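Local coordinates for aspartyl-tRNA synthetase 2 (Thermus thermophilus, PDB 1N9W), which attaches L-aspartate to both tRNA(Asp) and tRNA(Asn), activating the amino acid with ATP and then transferring it to the acceptor end of the tRNA, at residues 134-139 against 194-199; 145-150 against 181-186. All blocks are in the same frame, centred on the assembly; numbering follows the deposited sequence.

Interaction 1 of 2, residues 134-139 against 194-199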
loop_
_atom_site.group_PDB
_atom_site.type_symbol
_atom_site.label_atom_id
_atom_site.label_comp_id
_atom_site.label_asym_id
_atom_site.label_seq_id
_atom_site.Cartn_x
_atom_site.Cartn_y
_atom_site.Cartn_z
ATOM N N GLY B 134 -6.323 4.881 5.982
ATOM C CA GLY B 134 -6.620 4.864 7.409
ATOM C C GLY B 134 -6.096 3.595 8.044
ATOM O O GLY B 134 -5.600 3.598 9.171
ATOM N N PHE B 135 -6.213 2.505 7.297
ATOM C CA PHE B 135 -5.762 1.189 7.733
ATOM C C PHE B 135 -4.278 1.233 8.084
ATOM O O PHE B 135 -3.882 0.859 9.187
ATOM C CB PHE B 135 -6.000 0.194 6.599
ATOM C CG PHE B 135 -5.544 -1.200 6.894
ATOM C CD1 PHE B 135 -6.313 -2.045 7.693
ATOM C CD2 PHE B 135 -4.350 -1.681 6.360
ATOM C CE1 PHE B 135 -5.902 -3.347 7.948
ATOM C CE2 PHE B 135 -3.929 -2.981 6.609
ATOM C CZ PHE B 135 -4.703 -3.822 7.405
ATOM N N ARG B 136 -3.463 1.700 7.136
ATOM C CA ARG B 136 -2.019 1.786 7.332
ATOM C C ARG B 136 -1.594 2.801 8.404
ATOM O O ARG B 136 -0.625 2.567 9.130
ATOM C CB ARG B 136 -1.319 2.129 6.008
ATOM C CG ARG B 136 -1.564 1.144 4.868
ATOM C CD ARG B 136 -0.373 1.144 3.897
ATOM N NE ARG B 136 -0.628 0.439 2.634
ATOM C CZ ARG B 136 -1.280 0.961 1.600
ATOM N NH1 ARG B 136 -1.747 2.204 1.666
ATOM N NH2 ARG B 136 -1.468 0.239 0.496
ATOM N N ARG B 137 -2.307 3.920 8.494
ATOM C CA ARG B 137 -1.985 4.952 9.473
ATOM C C ARG B 137 -2.184 4.419 10.889
ATOM O O ARG B 137 -1.266 4.470 11.705
ATOM C CB ARG B 137 -2.870 6.192 9.271
ATOM C CG ARG B 137 -2.330 7.471 9.928
ATOM C CD ARG B 137 -3.398 8.554 10.147
ATOM N NE ARG B 137 -3.985 9.126 8.930
ATOM C CZ ARG B 137 -3.312 9.787 7.986
ATOM N NH1 ARG B 137 -2.004 9.964 8.099
ATOM N NH2 ARG B 137 -3.952 10.300 6.942
ATOM N N TYR B 138 -3.375 3.904 11.179
ATOM C CA TYR B 138 -3.650 3.391 12.516
ATOM C C TYR B 138 -2.617 2.362 12.946
ATOM O O TYR B 138 -2.065 2.457 14.033
ATOM C CB TYR B 138 -5.047 2.757 12.599
ATOM C CG TYR B 138 -5.304 2.125 13.953
ATOM C CD1 TYR B 138 -5.604 2.911 15.071
ATOM C CD2 TYR B 138 -5.141 0.750 14.139
ATOM C CE1 TYR B 138 -5.719 2.342 16.344
ATOM C CE2 TYR B 138 -5.251 0.172 15.403
ATOM C CZ TYR B 138 -5.540 0.979 16.500
ATOM O OH TYR B 138 -5.621 0.423 17.751
ATOM N N LEU B 139 -2.354 1.383 12.087
ATOM C CA LEU B 139 -1.384 0.347 12.414
ATOM C C LEU B 139 0.047 0.890 12.526
ATOM O O LEU B 139 0.794 0.481 13.421
ATOM C CB LEU B 139 -1.465 -0.793 11.389
ATOM C CG LEU B 139 -2.809 -1.562 11.399
ATOM C CD1 LEU B 139 -2.899 -2.471 10.177
ATOM C CD2 LEU B 139 -2.949 -2.377 12.703
ATOM N N TYR B 194 1.504 -6.045 8.854
ATOM C CA TYR B 194 0.279 -6.046 8.083
ATOM C C TYR B 194 0.638 -6.009 6.618
ATOM O O TYR B 194 1.774 -5.704 6.245
ATOM C CB TYR B 194 -0.601 -4.841 8.421
ATOM C CG TYR B 194 -0.026 -3.511 7.991
ATOM C CD1 TYR B 194 0.771 -2.761 8.851
ATOM C CD2 TYR B 194 -0.305 -2.990 6.724
ATOM C CE1 TYR B 194 1.271 -1.520 8.465
ATOM C CE2 TYR B 194 0.188 -1.754 6.329
ATOM C CZ TYR B 194 0.975 -1.021 7.207
ATOM O OH TYR B 194 1.438 0.221 6.843
ATOM N N GLU B 195 -0.329 -6.332 5.774
ATOM C CA GLU B 195 -0.077 -6.322 4.346
ATOM C C GLU B 195 -1.342 -6.050 3.565
ATOM O O GLU B 195 -2.439 -6.476 3.938
ATOM C CB GLU B 195 0.553 -7.651 3.909
ATOM C CG GLU B 195 0.667 -7.826 2.392
ATOM C CD GLU B 195 1.485 -9.047 1.992
ATOM O OE1 GLU B 195 1.268 -10.139 2.560
ATOM O OE2 GLU B 195 2.346 -8.915 1.095
ATOM N N VAL B 196 -1.169 -5.307 2.484
ATOM C CA VAL B 196 -2.253 -4.934 1.596
ATOM C C VAL B 196 -1.921 -5.542 0.254
ATOM O O VAL B 196 -1.049 -5.045 -0.455
ATOM C CB VAL B 196 -2.318 -3.411 1.428
ATOM C CG1 VAL B 196 -3.382 -3.043 0.413
ATOM C CG2 VAL B 196 -2.580 -2.759 2.773
ATOM N N ALA B 197 -2.600 -6.624 -0.100
ATOM C CA ALA B 197 -2.325 -7.270 -1.379
ATOM C C ALA B 197 -3.495 -8.114 -1.859
ATOM O O ALA B 197 -4.361 -8.497 -1.073
ATOM C CB ALA B 197 -1.056 -8.121 -1.266
ATOM N N PRO B 198 -3.540 -8.414 -3.169
ATOM C CA PRO B 198 -4.625 -9.220 -3.749
ATOM C C PRO B 198 -4.579 -10.675 -3.282
ATOM O O PRO B 198 -3.527 -11.177 -2.892
ATOM C CB PRO B 198 -4.391 -9.089 -5.258
ATOM C CG PRO B 198 -3.648 -7.774 -5.384
ATOM C CD PRO B 198 -2.683 -7.854 -4.230
ATOM N N VAL B 199 -5.732 -11.336 -3.320
ATOM C CA VAL B 199 -5.848 -12.728 -2.898
ATOM C C VAL B 199 -6.822 -13.489 -3.793
ATOM O O VAL B 199 -7.445 -12.907 -4.688
ATOM C CB VAL B 199 -6.349 -12.832 -1.440
ATOM C CG1 VAL B 199 -6.569 -14.288 -1.070
ATOM C CG2 VAL B 199 -5.345 -12.191 -0.491
#

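Interaction 2 of 2, residues 145-150 against 181-186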
loop_
_atom_site.group_PDB
_atom_site.type_symbol
_atom_site.label_atom_id
_atom_site.label_comp_id
_atom_site.label_asym_id
_atom_site.label_seq_id
_atom_site.Cartn_x
_atom_site.Cartn_y
_atom_site.Cartn_z
ATOM N N THR B 145 4.684 -2.903 11.154
ATOM C CA THR B 145 5.580 -2.723 10.018
ATOM C C THR B 145 4.949 -3.370 8.774
ATOM O O THR B 145 4.614 -4.554 8.781
ATOM C CB THR B 145 6.975 -3.361 10.284
ATOM O OG1 THR B 145 7.652 -2.617 11.304
ATOM C CG2 THR B 145 7.827 -3.357 9.021
ATOM N N GLU B 146 4.774 -2.571 7.719
ATOM C CA GLU B 146 4.194 -3.063 6.469
ATOM C C GLU B 146 5.177 -4.027 5.820
ATOM O O GLU B 146 6.376 -3.748 5.745
ATOM C CB GLU B 146 3.892 -1.903 5.510
ATOM C CG GLU B 146 3.439 -2.331 4.107
ATOM C CD GLU B 146 2.741 -1.219 3.330
ATOM O OE1 GLU B 146 3.151 -0.044 3.456
ATOM O OE2 GLU B 146 1.787 -1.525 2.578
ATOM N N ILE B 147 4.672 -5.171 5.368
ATOM C CA ILE B 147 5.519 -6.153 4.722
ATOM C C ILE B 147 5.007 -6.469 3.331
ATOM O O ILE B 147 3.871 -6.140 2.978
ATOM C CB ILE B 147 5.569 -7.468 5.503
ATOM C CG1 ILE B 147 4.162 -8.072 5.572
ATOM C CG2 ILE B 147 6.165 -7.222 6.887
ATOM C CD1 ILE B 147 4.063 -9.330 6.400
ATOM N N PHE B 148 5.863 -7.124 2.554
ATOM C CA PHE B 148 5.540 -7.508 1.191
ATOM C C PHE B 148 6.003 -8.944 0.978
ATOM O O PHE B 148 7.200 -9.204 0.861
ATOM C CB PHE B 148 6.244 -6.560 0.219
ATOM C CG PHE B 148 6.025 -5.106 0.543
ATOM C CD1 PHE B 148 6.831 -4.452 1.469
ATOM C CD2 PHE B 148 4.973 -4.406 -0.035
ATOM C CE1 PHE B 148 6.581 -3.129 1.823
ATOM C CE2 PHE B 148 4.714 -3.082 0.313
ATOM C CZ PHE B 148 5.522 -2.443 1.239
ATOM N N THR B 149 5.050 -9.872 0.942
ATOM C CA THR B 149 5.355 -11.287 0.769
ATOM C C THR B 149 5.046 -11.790 -0.641
ATOM O O THR B 149 4.336 -11.135 -1.409
ATOM C CB THR B 149 4.588 -12.156 1.798
ATOM O OG1 THR B 149 3.180 -11.965 1.642
ATOM C CG2 THR B 149 4.994 -11.775 3.221
ATOM N N PRO B 150 5.583 -12.965 -0.999
ATOM C CA PRO B 150 5.348 -13.535 -2.331
ATOM C C PRO B 150 3.889 -13.941 -2.557
ATOM O O PRO B 150 3.267 -13.522 -3.537
ATOM C CB PRO B 150 6.297 -14.732 -2.362
ATOM C CG PRO B 150 7.419 -14.292 -1.442
ATOM C CD PRO B 150 6.645 -13.705 -0.295
ATOM N N LEU B 181 1.799 -18.398 6.247
ATOM C CA LEU B 181 3.056 -18.726 6.903
ATOM C C LEU B 181 3.993 -17.529 6.933
ATOM O O LEU B 181 4.638 -17.261 7.944
ATOM C CB LEU B 181 3.746 -19.881 6.175
ATOM C CG LEU B 181 5.199 -20.171 6.546
ATOM C CD1 LEU B 181 5.283 -20.606 7.995
ATOM C CD2 LEU B 181 5.761 -21.253 5.632
ATOM N N TYR B 182 4.075 -16.811 5.819
ATOM C CA TYR B 182 4.960 -15.661 5.754
ATOM C C TYR B 182 4.611 -14.617 6.802
ATOM O O TYR B 182 5.497 -14.063 7.441
ATOM C CB TYR B 182 4.933 -15.035 4.360
ATOM C CG TYR B 182 5.503 -15.932 3.281
ATOM C CD1 TYR B 182 6.674 -16.665 3.499
ATOM C CD2 TYR B 182 4.889 -16.027 2.028
ATOM C CE1 TYR B 182 7.222 -17.470 2.494
ATOM C CE2 TYR B 182 5.428 -16.824 1.014
ATOM C CZ TYR B 182 6.595 -17.540 1.256
ATOM O OH TYR B 182 7.137 -18.313 0.255
ATOM N N LYS B 183 3.324 -14.357 6.995
ATOM C CA LYS B 183 2.923 -13.366 7.978
ATOM C C LYS B 183 3.273 -13.803 9.399
ATOM O O LYS B 183 3.506 -12.964 10.269
ATOM C CB LYS B 183 1.426 -13.073 7.847
ATOM C CG LYS B 183 1.059 -12.447 6.506
ATOM C CD LYS B 183 -0.442 -12.316 6.311
ATOM C CE LYS B 183 -0.777 -11.551 5.026
ATOM N NZ LYS B 183 -0.224 -12.162 3.782
ATOM N N GLN B 184 3.320 -15.109 9.642
ATOM C CA GLN B 184 3.659 -15.592 10.977
ATOM C C GLN B 184 5.153 -15.456 11.198
ATOM O O GLN B 184 5.601 -15.023 12.261
ATOM C CB GLN B 184 3.229 -17.045 11.138
ATOM C CG GLN B 184 1.767 -17.238 10.827
ATOM C CD GLN B 184 1.302 -18.638 11.082
ATOM O OE1 GLN B 184 0.853 -18.915 12.218
ATOM N NE2 GLN B 184 1.405 -19.469 10.154
ATOM N N ILE B 185 5.921 -15.816 10.180
ATOM C CA ILE B 185 7.364 -15.705 10.259
ATOM C C ILE B 185 7.739 -14.252 10.490
ATOM O O ILE B 185 8.649 -13.956 11.264
ATOM C CB ILE B 185 8.034 -16.184 8.966
ATOM C CG1 ILE B 185 7.731 -17.668 8.750
ATOM C CG2 ILE B 185 9.534 -15.940 9.033
ATOM C CD1 ILE B 185 8.322 -18.234 7.478
ATOM N N MET B 186 7.040 -13.335 9.827
ATOM C CA MET B 186 7.368 -11.924 10.005
ATOM C C MET B 186 6.966 -11.421 11.392
ATOM O O MET B 186 7.482 -10.408 11.854
ATOM C CB MET B 186 6.748 -11.068 8.888
ATOM C CG MET B 186 7.368 -11.315 7.499
ATOM S SD MET B 186 9.174 -11.352 7.484
ATOM C CE MET B 186 9.520 -9.625 7.591
#

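Interaction 1 of 2, residues 134-139 against 194-199
F135 and Y194 meet as an offset edge-to-face aromatic pair: the planes stand at 88°, the centroids lie 5.6 Å apart, and the edge of F135 is turned to the face of Y194. The closest atoms are F135 CE2 and Y194 CD2, at 3.6 Å. With chi1 at 68°, Y194 CG sits between the backbone N and the carbonyl carbon, and the ring lies among F135, R136 and L139. L139 crosses it obliquely, CD1 lying 3.7 Å from Y194 CB, and the same methyl stands over one face of F135 toward its rim. R136 runs at about a right angle to Y194, its CB 3.5 Å from Y194 OH and its CG 3.7 Å from Y194 CE2. The phenol oxygen itself is hydrogen-bonded to D140, one residue beyond the segment. An alanine at Y194 would probably leave a gap among F135, R136 and L139 and deprive D140 of its hydroxyl partner. V196 CG2 adds an apolar contact, 4.1 Å from F135 CE2, and also packs against the guanidinium, 3.7 Å from R136 NE; that group forms salt bridges with E146 of its own chain and E146 of the second subunit. Helix segment 134-139 runs nearly antiparallel (167°) to strand segment 194-198. This is buried packing of helix 119-141 on the sheet of the class II synthetase catalytic domain, with F135 also touching helix 227-248 and strand 215-222, and V196 packing on F148 of the second subunit.

Interaction 2 of 2, residues 145-150 against 181-186
A chi1 of 59° puts T149 OG1 between the backbone N and the carbonyl carbon, on the side of K183 NZ, and leaves CG2 as the branch that meets Y182. On Y182, a chi1 of -66° sets CG anti to the carbonyl carbon, and CB is the atom that T149 CG2 approaches, to 3.5 Å, the two side chains crossing at a slant. P150 comes over one face of the Y182 ring in a CH-pi contact: CD is 4.0 Å from the ring centroid, 29° off the normal, and nearest to Y182 CE2 at 3.6 Å. F413 of the second subunit stacks with this ring as well. Further along, I147 and M186 slide past each other in opposite directions, with I147 CD1 4.0 Å from M186 CG. The M186 chain bends at chi2 and chi3, and its CE comes within 4.2 Å of I147 CG2. K183 NZ stands 4.0 Å from T149 OG1, and E195 is the polar partner of both. The contact is carried by side-chain packing, with no hydrogen bond between the segments. It sets the start of helix 181-190 against the chain leaving 145-146, the outermost strand within this chain of the mixed, largely antiparallel sheet characteristic of class II synthetase catalytic domains. Residues 180-183 form a predicted aspartate region, and the K183 side chain lies about 7 Å from that of R352, a predicted aspartate-binding residue.

Interactions 1 and 2 have centres 12 Å apart and meet through neighbouring parallel strands 145-146 and 192-198 of one sheet. E195, whose CB leaves the backbone away from helix 134-139, joins them: its OE1 lies 2.8 Å from K183 NZ in a salt bridge and 2.8 Å from T149 OG1 in a probable hydrogen bond. The shared carboxylate oxygen may therefore help fix the lysine near the predicted aspartate site. Y194 CZ also packs on E146 CB at 3.5 Å. The V196 side chain is about 7 Å from that of A394, a predicted ATP-binding residue. Both contacts reach the second subunit, placing this side of the sheet near the dimer interface.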